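Local structure of Rab GDP dissociation inhibitor alpha (Naegleria fowleri, 6C87) at residues A[25-30]-A[429-434]; A[78-83]-A[312-317]; A[179-184]-A[205-210]; A[190-195]-A[333-338]; A[372-377]-A[390-395]. The protein probably binds prenylated Rab GTPases in their GDP-bound state, slows release of the nucleotide and carries them between membranes and cytosol. All coordinates share one frame; numbering follows the deposited sequence.

Contact 1 joins helices near the two ends of the chain, 22-33 and 422-436, and the other four contacts are nested within the long loop it closes. Contacts 2 and 5 share the mixed sheet: their strands 302-315 and 389-400 are neighbours, joined by a probable backbone bond from Phe391 N to Ile312 O, with centres about 17 Å apart; contact 2 closes before contact 5 opens. Contacts 3 and 4, centres about 14 Å apart, meet in the helical region and cross along the chain, their segments alternating. Contact 4 also reaches strand 328-332 of the mixed sheet through the turn at 333-338, so it joins the helical region to the sheet.

Contact 1: residues A[25-30]-A[429-434]; sequences CVISGL and VDIYER
Ile27 reaches across from helix 25-30 with its CD1 methyl, which lodges between Ile431 and Tyr432 of helix 429-434. Ile27 CD1 lies 3.7 Å from Ile431 CG2, the two isoleucine side chains crossing at a slant, and 3.9 Å from Tyr432 CB. Relative to the tyrosine ring the same CD1 sits at the edge, near the plane. A chi1 of -163°, with CG trans to the amide nitrogen, sends the Tyr432 ring along the partner helix toward Leu30, and Leu30 CB is 3.9 Å from Tyr432 CE1. The segments run roughly the same way, their axes 10.3 Å apart at closest approach and crossing at -42°. Helix 22-33 follows strand 15-18 of the parallel sheet, the opening strand-helix unit of the Rossmann-like nucleotide-binding fold to which the GDI family is related, and the C-terminal helix 422-436 packs beside it. Leu30 and Val26 also touch Ile98 of helix 94-102. Away from the interface, Arg434 NH1 forms a salt bridge of 3.1 Å with Asp430 OD2.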
# COMPACT_ATOMS: atom_id res chain seq x y z
N CYS A 25 -16.48 10.57 -17.95
CA CYS A 25 -15.75 11.82 -17.77
C CYS A 25 -14.64 11.67 -16.74
O CYS A 25 -13.55 12.22 -16.91
CB CYS A 25 -16.71 12.94 -17.38
SG CYS A 25 -17.84 13.48 -18.71
N VAL A 26 -14.91 10.95 -15.64
CA VAL A 26 -13.92 10.78 -14.59
C VAL A 26 -12.80 9.85 -15.04
O VAL A 26 -11.62 10.09 -14.76
CB VAL A 26 -14.59 10.26 -13.30
CG1 VAL A 26 -13.54 9.95 -12.24
CG2 VAL A 26 -15.58 11.29 -12.78
N ILE A 27 -13.14 8.76 -15.72
CA ILE A 27 -12.12 7.87 -16.26
C ILE A 27 -11.25 8.62 -17.27
O ILE A 27 -10.01 8.53 -17.24
CB ILE A 27 -12.77 6.62 -16.88
CG1 ILE A 27 -13.31 5.71 -15.78
CG2 ILE A 27 -11.76 5.83 -17.72
CD1 ILE A 27 -12.23 5.13 -14.89
N SER A 28 -11.88 9.40 -18.16
CA SER A 28 -11.13 10.19 -19.13
C SER A 28 -10.20 11.19 -18.46
O SER A 28 -9.03 11.33 -18.85
CB SER A 28 -12.11 10.90 -20.06
OG SER A 28 -11.44 11.72 -21.01
N GLY A 29 -10.69 11.88 -17.42
CA GLY A 29 -9.85 12.84 -16.71
C GLY A 29 -8.69 12.19 -15.98
O GLY A 29 -7.57 12.71 -15.99
N LEU A 30 -8.93 11.05 -15.33
CA LEU A 30 -7.86 10.33 -14.64
C LEU A 30 -6.78 9.88 -15.62
O LEU A 30 -5.58 9.96 -15.32
CB LEU A 30 -8.42 9.13 -13.89
CG LEU A 30 -9.16 9.43 -12.58
CD1 LEU A 30 -9.86 8.18 -12.11
CD2 LEU A 30 -8.17 9.92 -11.53
N VAL A 429 -13.51 3.25 -9.88
CA VAL A 429 -12.30 2.64 -9.34
C VAL A 429 -12.06 1.28 -9.98
O VAL A 429 -10.93 0.94 -10.36
CB VAL A 429 -12.38 2.52 -7.81
CG1 VAL A 429 -11.23 1.64 -7.31
CG2 VAL A 429 -12.36 3.89 -7.17
N ASP A 430 -13.12 0.49 -10.09
CA ASP A 430 -12.98 -0.83 -10.69
C ASP A 430 -12.55 -0.72 -12.14
O ASP A 430 -11.63 -1.43 -12.58
CB ASP A 430 -14.28 -1.61 -10.54
CG ASP A 430 -14.19 -2.99 -11.14
OD1 ASP A 430 -13.25 -3.73 -10.76
OD2 ASP A 430 -15.07 -3.34 -11.95
N ILE A 431 -13.19 0.17 -12.90
CA ILE A 431 -12.82 0.37 -14.30
C ILE A 431 -11.35 0.78 -14.42
O ILE A 431 -10.61 0.26 -15.26
CB ILE A 431 -13.75 1.41 -14.96
CG1 ILE A 431 -15.16 0.85 -15.12
CG2 ILE A 431 -13.18 1.88 -16.30
CD1 ILE A 431 -16.23 1.93 -15.30
N TYR A 432 -10.92 1.72 -13.58
CA TYR A 432 -9.54 2.19 -13.67
C TYR A 432 -8.56 1.10 -13.28
O TYR A 432 -7.48 0.99 -13.88
CB TYR A 432 -9.35 3.44 -12.80
CG TYR A 432 -8.10 4.21 -13.16
CD1 TYR A 432 -8.03 4.95 -14.33
CD2 TYR A 432 -6.98 4.19 -12.33
CE1 TYR A 432 -6.89 5.65 -14.67
CE2 TYR A 432 -5.82 4.89 -12.66
CZ TYR A 432 -5.79 5.62 -13.84
OH TYR A 432 -4.65 6.32 -14.19
N GLU A 433 -8.92 0.27 -12.30
CA GLU A 433 -8.06 -0.86 -11.95
C GLU A 433 -7.98 -1.87 -13.09
O GLU A 433 -6.91 -2.42 -13.37
CB GLU A 433 -8.58 -1.54 -10.68
CG GLU A 433 -8.26 -0.80 -9.41
CD GLU A 433 -8.89 -1.47 -8.22
OE1 GLU A 433 -9.76 -2.34 -8.45
OE2 GLU A 433 -8.51 -1.15 -7.07
N ARG A 434 -9.11 -2.11 -13.76
CA ARG A 434 -9.12 -3.00 -14.92
C ARG A 434 -8.27 -2.46 -16.05
O ARG A 434 -7.62 -3.23 -16.77
CB ARG A 434 -10.55 -3.23 -15.39
CG ARG A 434 -11.39 -4.12 -14.49
CD ARG A 434 -12.82 -3.63 -14.40
NE ARG A 434 -13.44 -3.53 -15.71
CZ ARG A 434 -14.62 -2.97 -15.94
NH1 ARG A 434 -15.33 -2.47 -14.94
NH2 ARG A 434 -15.10 -2.92 -17.18

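Contact 2: residues A[78-83]-A[312-317]; sequences RDYNID and ICILSH
Tyr80 and Ile314 approach from opposite directions, and the phenol end of the tyrosine meets both branches of the isoleucine. Ile314 CD1 lies 3.8 Å from Tyr80 CE2, in an oblique position relative to the ring, while Ile314 CG2 is 3.7 Å from Tyr80 OH. The second pair is methyl on methyl: Ile82 CG2 stands 4.0 Å from Ile312 CG2, the side chains slanting across each other. In both isoleucines of this pair CG1 lies beside the backbone N (chi1 -64° in Ile82, -56° in Ile312), which leaves CG2 anti to that N and points the two branch methyls at each other. The two backbones stay apart, with 8.8 Å between the CA atoms of Ile82 and Ile312, so the join is made by side chains.

Further out, helix 56-64 closes over the same core: Met59 touches Ile82 and Ile312, and Leu56 touches Tyr80 and Ile314. Strand 82-83 pairs through Ile82 with Leu54 of strand 53-54, while strand 302-315 belongs to the large mixed sheet, where Ile361 and Ile363 of strand 360-367 add to the packing. The small two-stranded antiparallel sheet is thus laid against the larger one through an apolar layer. Tyr80 OH bonds to the carbonyl oxygen of Leu74, which gives the buried hydroxyl a polar partner while its ring stays among hydrocarbon.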
# COMPACT_ATOMS: atom_id res chain seq x y z
N ARG A 78 -35.23 28.49 -18.90
CA ARG A 78 -33.78 28.47 -18.75
C ARG A 78 -33.34 28.63 -17.31
O ARG A 78 -32.14 28.55 -17.03
CB ARG A 78 -33.16 29.57 -19.63
N ASP A 79 -34.26 28.83 -16.37
CA ASP A 79 -33.94 28.77 -14.95
C ASP A 79 -33.83 27.33 -14.43
O ASP A 79 -33.43 27.14 -13.28
CB ASP A 79 -34.97 29.54 -14.12
CG ASP A 79 -34.77 31.05 -14.18
OD1 ASP A 79 -33.74 31.50 -14.72
OD2 ASP A 79 -35.64 31.79 -13.67
N TYR A 80 -34.20 26.34 -15.23
CA TYR A 80 -34.15 24.94 -14.83
C TYR A 80 -32.89 24.26 -15.35
O TYR A 80 -32.56 24.38 -16.53
CB TYR A 80 -35.37 24.17 -15.36
CG TYR A 80 -36.66 24.45 -14.65
CD1 TYR A 80 -37.53 25.45 -15.09
CD2 TYR A 80 -37.04 23.68 -13.56
CE1 TYR A 80 -38.74 25.68 -14.44
CE2 TYR A 80 -38.24 23.90 -12.91
CZ TYR A 80 -39.09 24.90 -13.35
OH TYR A 80 -40.27 25.12 -12.68
N ASN A 81 -32.23 23.51 -14.47
CA ASN A 81 -31.09 22.65 -14.82
C ASN A 81 -31.41 21.30 -14.21
O ASN A 81 -30.90 20.95 -13.15
CB ASN A 81 -29.75 23.21 -14.31
CG ASN A 81 -29.34 24.50 -14.99
OD1 ASN A 81 -29.02 24.51 -16.18
ND2 ASN A 81 -29.36 25.59 -14.24
N ILE A 82 -32.26 20.54 -14.89
CA ILE A 82 -32.82 19.31 -14.34
C ILE A 82 -31.90 18.15 -14.72
O ILE A 82 -31.83 17.75 -15.88
CB ILE A 82 -34.25 19.07 -14.82
CG1 ILE A 82 -35.17 20.18 -14.31
CG2 ILE A 82 -34.74 17.72 -14.37
CD1 ILE A 82 -36.52 20.24 -14.99
N ASP A 83 -31.20 17.60 -13.72
CA ASP A 83 -30.40 16.41 -13.91
C ASP A 83 -31.32 15.20 -13.95
O ASP A 83 -32.03 14.92 -12.98
CB ASP A 83 -29.39 16.27 -12.77
CG ASP A 83 -28.37 17.39 -12.75
OD1 ASP A 83 -27.89 17.79 -13.84
OD2 ASP A 83 -28.07 17.89 -11.65
N ILE A 312 -39.82 12.55 -11.96
CA ILE A 312 -39.28 13.88 -11.75
C ILE A 312 -40.45 14.82 -11.50
O ILE A 312 -41.38 14.90 -12.32
CB ILE A 312 -38.42 14.31 -12.95
CG1 ILE A 312 -37.32 13.25 -13.17
CG2 ILE A 312 -37.80 15.67 -12.75
CD1 ILE A 312 -36.60 13.34 -14.50
N CYS A 313 -40.44 15.47 -10.33
CA CYS A 313 -41.57 16.26 -9.85
C CYS A 313 -41.14 17.70 -9.60
O CYS A 313 -40.15 17.95 -8.90
CB CYS A 313 -42.16 15.68 -8.57
SG CYS A 313 -42.55 13.93 -8.67
N ILE A 314 -41.89 18.64 -10.17
CA ILE A 314 -41.72 20.05 -9.88
C ILE A 314 -42.73 20.45 -8.81
O ILE A 314 -43.95 20.29 -8.99
CB ILE A 314 -41.89 20.92 -11.13
CG1 ILE A 314 -40.84 20.49 -12.17
CG2 ILE A 314 -41.77 22.39 -10.75
CD1 ILE A 314 -40.93 21.21 -13.49
N LEU A 315 -42.23 20.98 -7.70
CA LEU A 315 -43.06 21.38 -6.57
C LEU A 315 -42.96 22.88 -6.37
O LEU A 315 -41.93 23.50 -6.66
CB LEU A 315 -42.62 20.65 -5.29
CG LEU A 315 -42.42 19.14 -5.37
CD1 LEU A 315 -41.99 18.57 -4.03
CD2 LEU A 315 -43.70 18.46 -5.83
N SER A 316 -44.05 23.46 -5.88
CA SER A 316 -44.10 24.85 -5.47
C SER A 316 -44.11 24.98 -3.95
O SER A 316 -44.60 25.97 -3.40
CB SER A 316 -45.31 25.55 -6.08
OG SER A 316 -45.04 25.87 -7.43
N HIS A 317 -43.56 23.98 -3.26
CA HIS A 317 -43.60 23.92 -1.81
C HIS A 317 -42.52 22.95 -1.35
O HIS A 317 -42.18 22.02 -2.07
CB HIS A 317 -44.98 23.46 -1.31
CG HIS A 317 -45.35 22.08 -1.76
ND1 HIS A 317 -44.90 20.94 -1.11
CD2 HIS A 317 -46.10 21.65 -2.80
CE1 HIS A 317 -45.37 19.87 -1.74
NE2 HIS A 317 -46.10 20.27 -2.76

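Contact 3: residues A[179-184]-A[205-210]; sequences KIYKYY and SYMTTV
Two tyrosine hydroxyls meet in an otherwise largely apolar contact: Tyr181 OH and Tyr206 OH are 2.8 Å apart in a hydrogen bond that either could donate. Each hydroxyl lies at the edge of the other's ring, near its plane, and the two side chains cross at about a right angle. Tyr206 CG is wedged between its own backbone N and carbonyl carbon (chi1 73°), a placement that lets the end of the ring approach Tyr181. Met207 supplies the second half of the contact. The extended Met207 chain crosses Tyr181 at about a right angle, with Met207 CE 3.6 Å from Tyr181 CE2. The sulfur completes a Met-aromatic contact at the ring edge, Met207 SD lying 5.1 Å from the Tyr181 ring centroid. Met207 CG also rests over the rim of one face of the neighbouring Tyr206 ring, 3.6 Å above its plane. Within the 205-210 turn, Ser205 O accepts from Thr208 N and Thr209 OG1, which approach from opposite faces of its carbonyl plane. Tyr206 stacks on Tyr201 and touches Val215 of helix 212-229, Tyr181 packs on Leu152 of helix 143-157, and both tyrosines touch helix 188-198, at Gly195 and Thr191 respectively.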
# COMPACT_ATOMS: atom_id res chain seq x y z
N LYS A 179 -24.22 -10.31 14.34
CA LYS A 179 -24.02 -10.74 15.73
C LYS A 179 -24.21 -9.58 16.70
O LYS A 179 -24.71 -9.77 17.81
CB LYS A 179 -22.63 -11.36 15.89
N ILE A 180 -23.81 -8.37 16.30
CA ILE A 180 -23.98 -7.20 17.17
C ILE A 180 -25.45 -6.79 17.24
O ILE A 180 -25.96 -6.45 18.31
CB ILE A 180 -23.09 -6.05 16.68
CG1 ILE A 180 -21.64 -6.52 16.56
CG2 ILE A 180 -23.21 -4.86 17.61
CD1 ILE A 180 -20.67 -5.41 16.30
N TYR A 181 -26.15 -6.82 16.10
CA TYR A 181 -27.57 -6.46 16.09
C TYR A 181 -28.36 -7.40 16.99
O TYR A 181 -29.11 -6.94 17.87
CB TYR A 181 -28.12 -6.53 14.67
CG TYR A 181 -27.76 -5.36 13.77
CD1 TYR A 181 -27.58 -4.09 14.29
CD2 TYR A 181 -27.63 -5.55 12.40
CE1 TYR A 181 -27.26 -3.03 13.46
CE2 TYR A 181 -27.31 -4.50 11.57
CZ TYR A 181 -27.13 -3.24 12.10
OH TYR A 181 -26.81 -2.21 11.24
N LYS A 182 -28.21 -8.71 16.78
CA LYS A 182 -28.98 -9.69 17.53
C LYS A 182 -28.66 -9.65 19.02
O LYS A 182 -29.54 -9.93 19.85
CB LYS A 182 -28.72 -11.10 16.98
N TYR A 183 -27.43 -9.29 19.38
CA TYR A 183 -27.06 -9.21 20.79
C TYR A 183 -27.81 -8.08 21.49
O TYR A 183 -28.21 -8.21 22.65
CB TYR A 183 -25.54 -9.04 20.93
CG TYR A 183 -25.06 -8.91 22.36
CD1 TYR A 183 -25.24 -9.96 23.26
CD2 TYR A 183 -24.40 -7.77 22.80
CE1 TYR A 183 -24.80 -9.86 24.57
CE2 TYR A 183 -23.95 -7.67 24.11
CZ TYR A 183 -24.15 -8.71 24.99
OH TYR A 183 -23.71 -8.62 26.29
N TYR A 184 -28.00 -6.95 20.80
CA TYR A 184 -28.73 -5.82 21.34
C TYR A 184 -30.24 -5.90 21.14
O TYR A 184 -30.96 -5.03 21.63
CB TYR A 184 -28.19 -4.52 20.74
CG TYR A 184 -26.87 -4.16 21.37
CD1 TYR A 184 -26.83 -3.43 22.54
CD2 TYR A 184 -25.68 -4.60 20.82
CE1 TYR A 184 -25.64 -3.11 23.14
CE2 TYR A 184 -24.48 -4.29 21.41
CZ TYR A 184 -24.46 -3.55 22.58
OH TYR A 184 -23.27 -3.23 23.18
N SER A 205 -27.45 -7.59 3.15
CA SER A 205 -26.46 -8.65 3.05
C SER A 205 -25.15 -8.30 3.75
O SER A 205 -24.40 -9.21 4.11
CB SER A 205 -26.20 -8.98 1.58
OG SER A 205 -25.70 -7.85 0.89
N TYR A 206 -24.87 -7.01 3.97
CA TYR A 206 -23.65 -6.62 4.67
C TYR A 206 -23.59 -7.19 6.07
O TYR A 206 -22.50 -7.35 6.63
CB TYR A 206 -23.55 -5.09 4.75
CG TYR A 206 -24.52 -4.50 5.76
CD1 TYR A 206 -25.83 -4.21 5.40
CD2 TYR A 206 -24.14 -4.27 7.08
CE1 TYR A 206 -26.73 -3.70 6.32
CE2 TYR A 206 -25.03 -3.76 8.01
CZ TYR A 206 -26.33 -3.47 7.63
OH TYR A 206 -27.23 -2.97 8.54
N MET A 207 -24.75 -7.49 6.66
CA MET A 207 -24.81 -7.95 8.05
C MET A 207 -24.04 -9.24 8.27
O MET A 207 -23.66 -9.54 9.40
CB MET A 207 -26.27 -8.14 8.48
CG MET A 207 -27.08 -6.87 8.60
SD MET A 207 -28.81 -7.25 8.96
CE MET A 207 -29.54 -5.62 8.95
N THR A 208 -23.81 -10.02 7.21
CA THR A 208 -23.09 -11.28 7.32
C THR A 208 -21.83 -11.35 6.47
O THR A 208 -21.02 -12.26 6.67
CB THR A 208 -24.01 -12.46 6.94
OG1 THR A 208 -24.49 -12.31 5.60
CG2 THR A 208 -25.19 -12.55 7.89
N THR A 209 -21.64 -10.42 5.53
CA THR A 209 -20.53 -10.49 4.59
C THR A 209 -19.44 -9.45 4.85
O THR A 209 -18.36 -9.57 4.28
CB THR A 209 -21.04 -10.33 3.15
OG1 THR A 209 -21.56 -9.01 2.97
CG2 THR A 209 -22.13 -11.35 2.86
N VAL A 210 -19.69 -8.47 5.72
CA VAL A 210 -18.71 -7.39 5.94
C VAL A 210 -18.46 -7.27 7.43
O VAL A 210 -19.40 -7.34 8.23
CB VAL A 210 -19.23 -6.07 5.34
CG1 VAL A 210 -18.35 -4.90 5.73
CG2 VAL A 210 -19.33 -6.17 3.83

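Contact 4: residues A[190-195]-A[333-338]; sequences TTDFLG and PQKQTG
With CG beside the backbone N (chi1 -85°), Asp192 turns its carboxylate toward the 333-338 turn, and Gln336, bent at chi2 (-70°), folds its amide back to meet it. Gln336 NE2 donates to Asp192 OD1 over 2.8 Å, with an N-H...O angle of 140°. The donor comes on the anti side of the oxygen and somewhat out of the carboxylate plane, the two flat groups being nearly perpendicular. Asp192 OD2 receives a hydrogen bond of 2.8 Å from a water that in turn accepts from Lys335 N at 2.9 Å, so each carboxylate oxygen is tied to the turn. Pro333 CB packs on Asp192 CG at 3.8 Å, and Lys335 CB lies 3.4 Å from Asp192 OD1. The lysine's NZ goes on to a salt bridge with Asp204. Gln336 NE2 also bonds to Asp189, and its OE1 to His121 of strand 111-121. A direct and a water-bridged bond from one carboxylate thus join the helical part of the GDI fold to the turn between strands 328-332 and 343-349 of its mixed sheet.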
# COMPACT_ATOMS: atom_id res chain seq x y z
N THR A 190 -34.56 -0.39 13.61
CA THR A 190 -33.26 0.19 13.92
C THR A 190 -32.28 -0.03 12.77
O THR A 190 -31.61 0.91 12.34
CB THR A 190 -32.69 -0.41 15.20
OG1 THR A 190 -33.53 -0.10 16.31
CG2 THR A 190 -31.28 0.13 15.47
N THR A 191 -32.19 -1.26 12.26
CA THR A 191 -31.21 -1.57 11.23
C THR A 191 -31.52 -0.87 9.91
O THR A 191 -30.61 -0.66 9.11
CB THR A 191 -31.12 -3.08 11.01
OG1 THR A 191 -32.36 -3.57 10.49
CG2 THR A 191 -30.78 -3.81 12.31
N ASP A 192 -32.79 -0.51 9.67
CA ASP A 192 -33.15 0.17 8.43
C ASP A 192 -32.50 1.55 8.34
O ASP A 192 -31.69 1.80 7.45
CB ASP A 192 -34.67 0.27 8.31
CG ASP A 192 -35.29 -0.99 7.71
OD1 ASP A 192 -36.53 -1.07 7.63
OD2 ASP A 192 -34.53 -1.93 7.38
N PHE A 193 -32.85 2.45 9.26
CA PHE A 193 -32.26 3.79 9.18
C PHE A 193 -30.76 3.74 9.43
O PHE A 193 -30.01 4.52 8.83
CB PHE A 193 -32.95 4.74 10.17
CG PHE A 193 -32.51 4.59 11.62
CD1 PHE A 193 -31.36 5.22 12.10
CD2 PHE A 193 -33.28 3.87 12.52
CE1 PHE A 193 -30.97 5.10 13.43
CE2 PHE A 193 -32.91 3.74 13.85
CZ PHE A 193 -31.75 4.36 14.31
N LEU A 194 -30.31 2.83 10.29
CA LEU A 194 -28.88 2.77 10.59
C LEU A 194 -28.10 2.24 9.39
O LEU A 194 -27.12 2.86 8.96
CB LEU A 194 -28.66 1.89 11.83
CG LEU A 194 -27.41 2.15 12.67
CD1 LEU A 194 -27.25 3.64 12.93
CD2 LEU A 194 -27.51 1.39 13.97
N GLY A 195 -28.54 1.13 8.82
CA GLY A 195 -27.84 0.51 7.72
C GLY A 195 -28.06 1.19 6.39
O GLY A 195 -27.12 1.30 5.59
N PRO A 333 -36.49 2.90 3.12
CA PRO A 333 -35.95 1.53 3.20
C PRO A 333 -36.96 0.48 2.74
O PRO A 333 -38.16 0.58 2.98
CB PRO A 333 -35.61 1.37 4.69
CG PRO A 333 -35.49 2.79 5.21
CD PRO A 333 -36.48 3.58 4.42
N GLN A 334 -36.45 -0.56 2.07
CA GLN A 334 -37.34 -1.55 1.49
C GLN A 334 -38.17 -2.26 2.56
O GLN A 334 -39.35 -2.56 2.34
CB GLN A 334 -36.55 -2.56 0.65
CG GLN A 334 -35.61 -3.47 1.42
CD GLN A 334 -34.57 -4.11 0.52
OE1 GLN A 334 -34.62 -5.32 0.26
NE2 GLN A 334 -33.59 -3.33 0.10
N LYS A 335 -37.58 -2.53 3.72
CA LYS A 335 -38.34 -3.20 4.77
C LYS A 335 -39.39 -2.29 5.41
O LYS A 335 -40.25 -2.78 6.14
CB LYS A 335 -37.41 -3.79 5.83
CG LYS A 335 -36.82 -5.13 5.39
CD LYS A 335 -35.62 -5.56 6.21
CE LYS A 335 -35.09 -6.90 5.69
NZ LYS A 335 -33.93 -7.41 6.48
N GLN A 336 -39.33 -0.98 5.17
CA GLN A 336 -40.37 -0.08 5.65
C GLN A 336 -41.51 0.10 4.66
O GLN A 336 -42.55 0.67 5.03
CB GLN A 336 -39.76 1.30 5.96
CG GLN A 336 -38.65 1.27 6.99
CD GLN A 336 -39.17 0.95 8.37
OE1 GLN A 336 -40.31 1.26 8.70
NE2 GLN A 336 -38.34 0.30 9.19
N THR A 337 -41.38 -0.41 3.44
CA THR A 337 -42.37 -0.19 2.38
C THR A 337 -42.92 -1.48 1.78
O THR A 337 -43.71 -1.40 0.83
CB THR A 337 -41.76 0.66 1.25
OG1 THR A 337 -40.54 0.07 0.80
CG2 THR A 337 -41.51 2.07 1.71
N GLY A 338 -42.54 -2.64 2.30
CA GLY A 338 -42.97 -3.92 1.76
C GLY A 338 -42.40 -4.25 0.40
O GLY A 338 -43.10 -4.85 -0.43
O HOH W 1 -34.82 -2.27 4.60

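Contact 5: residues A[372-377]-A[390-395]; sequences NPENEV and KFVYIL
Lys390 NZ reaches Glu374 OE1 at 3.3 Å, a salt bridge whose hydrogen bond is weak, between the short helical turn at 373-376 and strand 389-400. This is a helix-on-sheet contact at the surface: the turn, lying on the connection from strand 360-367 to strand 389-400, packs over side chains that alternate along the strand, Lys390, Val392 and Ile394 facing it. The lysine chain leaves its backbone with CG trans to the amide nitrogen (chi1 -177°), and a bend at chi3 brings the ammonium group round to the carboxylate. Beyond CG the glutamate chain is extended, and it crosses Val392 at about a right angle. Pro373 meets the strand farther along, Pro373 CG lying 4.2 Å from Ile394 CD1, and also touches Ile309 of strand 302-315. On the turn, Glu376 forms a salt bridge with Arg339. The intervening residues Phe391 and Tyr393 belong to the opposite side of the strand, where they pack on helix 56-64 through Met59 and Lys62 respectively. With both oxygens reaching the valine as well, the carboxylate lies across a methyl: Val392 CG2 is 3.4 Å from Glu374 CD and 3.7 Å from Glu374 OE2.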
# COMPACT_ATOMS: atom_id res chain seq x y z
N ASN A 372 -46.28 -2.28 -13.18
CA ASN A 372 -46.78 -0.92 -13.03
C ASN A 372 -45.74 -0.12 -12.24
O ASN A 372 -45.88 0.08 -11.03
CB ASN A 372 -48.15 -0.89 -12.35
CG ASN A 372 -48.82 0.47 -12.45
OD1 ASN A 372 -48.23 1.44 -12.92
ND2 ASN A 372 -50.07 0.54 -12.01
N PRO A 373 -44.68 0.35 -12.91
CA PRO A 373 -43.61 1.04 -12.18
C PRO A 373 -44.06 2.29 -11.45
O PRO A 373 -43.61 2.55 -10.33
CB PRO A 373 -42.59 1.36 -13.28
CG PRO A 373 -42.93 0.42 -14.41
CD PRO A 373 -44.41 0.24 -14.35
N GLU A 374 -44.96 3.07 -12.06
CA GLU A 374 -45.42 4.30 -11.43
C GLU A 374 -46.08 4.04 -10.08
O GLU A 374 -45.91 4.81 -9.13
CB GLU A 374 -46.40 5.01 -12.36
CG GLU A 374 -45.79 6.05 -13.25
CD GLU A 374 -46.82 6.81 -14.05
OE1 GLU A 374 -47.43 7.76 -13.50
OE2 GLU A 374 -47.02 6.46 -15.23
N ASN A 375 -46.85 2.95 -9.98
CA ASN A 375 -47.54 2.65 -8.74
C ASN A 375 -46.57 2.23 -7.64
O ASN A 375 -46.89 2.37 -6.46
CB ASN A 375 -48.60 1.58 -8.98
CG ASN A 375 -49.40 1.26 -7.74
OD1 ASN A 375 -49.21 0.21 -7.12
ND2 ASN A 375 -50.30 2.16 -7.37
N GLU A 376 -45.39 1.71 -8.01
CA GLU A 376 -44.42 1.31 -7.00
C GLU A 376 -43.93 2.51 -6.18
O GLU A 376 -43.59 2.35 -5.01
CB GLU A 376 -43.25 0.57 -7.64
CG GLU A 376 -43.60 -0.78 -8.24
CD GLU A 376 -42.43 -1.44 -8.98
OE1 GLU A 376 -41.31 -1.49 -8.42
OE2 GLU A 376 -42.63 -1.89 -10.13
N VAL A 377 -43.88 3.71 -6.78
CA VAL A 377 -43.44 4.91 -6.07
C VAL A 377 -44.61 5.75 -5.58
O VAL A 377 -44.39 6.88 -5.12
CB VAL A 377 -42.49 5.76 -6.93
CG1 VAL A 377 -41.24 4.98 -7.31
CG2 VAL A 377 -43.20 6.30 -8.16
N LYS A 390 -45.16 16.39 -13.42
CA LYS A 390 -44.58 15.09 -13.14
C LYS A 390 -44.12 14.45 -14.45
O LYS A 390 -44.89 14.39 -15.42
CB LYS A 390 -45.60 14.21 -12.42
CG LYS A 390 -45.10 12.86 -12.02
CD LYS A 390 -46.19 11.99 -11.42
CE LYS A 390 -47.42 11.95 -12.31
NZ LYS A 390 -48.18 10.70 -12.08
N PHE A 391 -42.89 13.96 -14.47
CA PHE A 391 -42.33 13.30 -15.65
C PHE A 391 -41.86 11.90 -15.29
O PHE A 391 -41.05 11.73 -14.37
CB PHE A 391 -41.14 14.07 -16.22
CG PHE A 391 -41.42 15.52 -16.45
CD1 PHE A 391 -42.03 15.94 -17.63
CD2 PHE A 391 -41.05 16.46 -15.51
CE1 PHE A 391 -42.28 17.29 -17.86
CE2 PHE A 391 -41.29 17.82 -15.73
CZ PHE A 391 -41.91 18.23 -16.91
N VAL A 392 -42.35 10.90 -16.02
CA VAL A 392 -41.97 9.51 -15.79
C VAL A 392 -40.80 9.15 -16.69
O VAL A 392 -40.91 9.19 -17.92
CB VAL A 392 -43.15 8.55 -16.02
CG1 VAL A 392 -42.69 7.12 -15.84
CG2 VAL A 392 -44.27 8.86 -15.05
N TYR A 393 -39.68 8.77 -16.08
CA TYR A 393 -38.43 8.50 -16.79
C TYR A 393 -37.97 7.09 -16.42
O TYR A 393 -37.38 6.88 -15.35
CB TYR A 393 -37.39 9.55 -16.43
CG TYR A 393 -36.10 9.48 -17.22
CD1 TYR A 393 -36.11 9.27 -18.59
CD2 TYR A 393 -34.88 9.62 -16.58
CE1 TYR A 393 -34.93 9.21 -19.31
CE2 TYR A 393 -33.69 9.57 -17.29
CZ TYR A 393 -33.72 9.36 -18.65
OH TYR A 393 -32.53 9.29 -19.35
N ILE A 394 -38.23 6.13 -17.29
CA ILE A 394 -37.88 4.73 -17.07
C ILE A 394 -36.71 4.36 -17.99
O ILE A 394 -36.73 4.66 -19.19
CB ILE A 394 -39.09 3.82 -17.32
CG1 ILE A 394 -40.26 4.28 -16.45
CG2 ILE A 394 -38.73 2.37 -17.02
CD1 ILE A 394 -41.57 3.63 -16.79
N LEU A 395 -35.70 3.70 -17.42
CA LEU A 395 -34.49 3.34 -18.15
C LEU A 395 -34.13 1.89 -17.90
O LEU A 395 -34.28 1.38 -16.79
CB LEU A 395 -33.31 4.22 -17.73
CG LEU A 395 -33.34 5.70 -18.10
CD1 LEU A 395 -32.15 6.41 -17.48
CD2 LEU A 395 -33.35 5.87 -19.62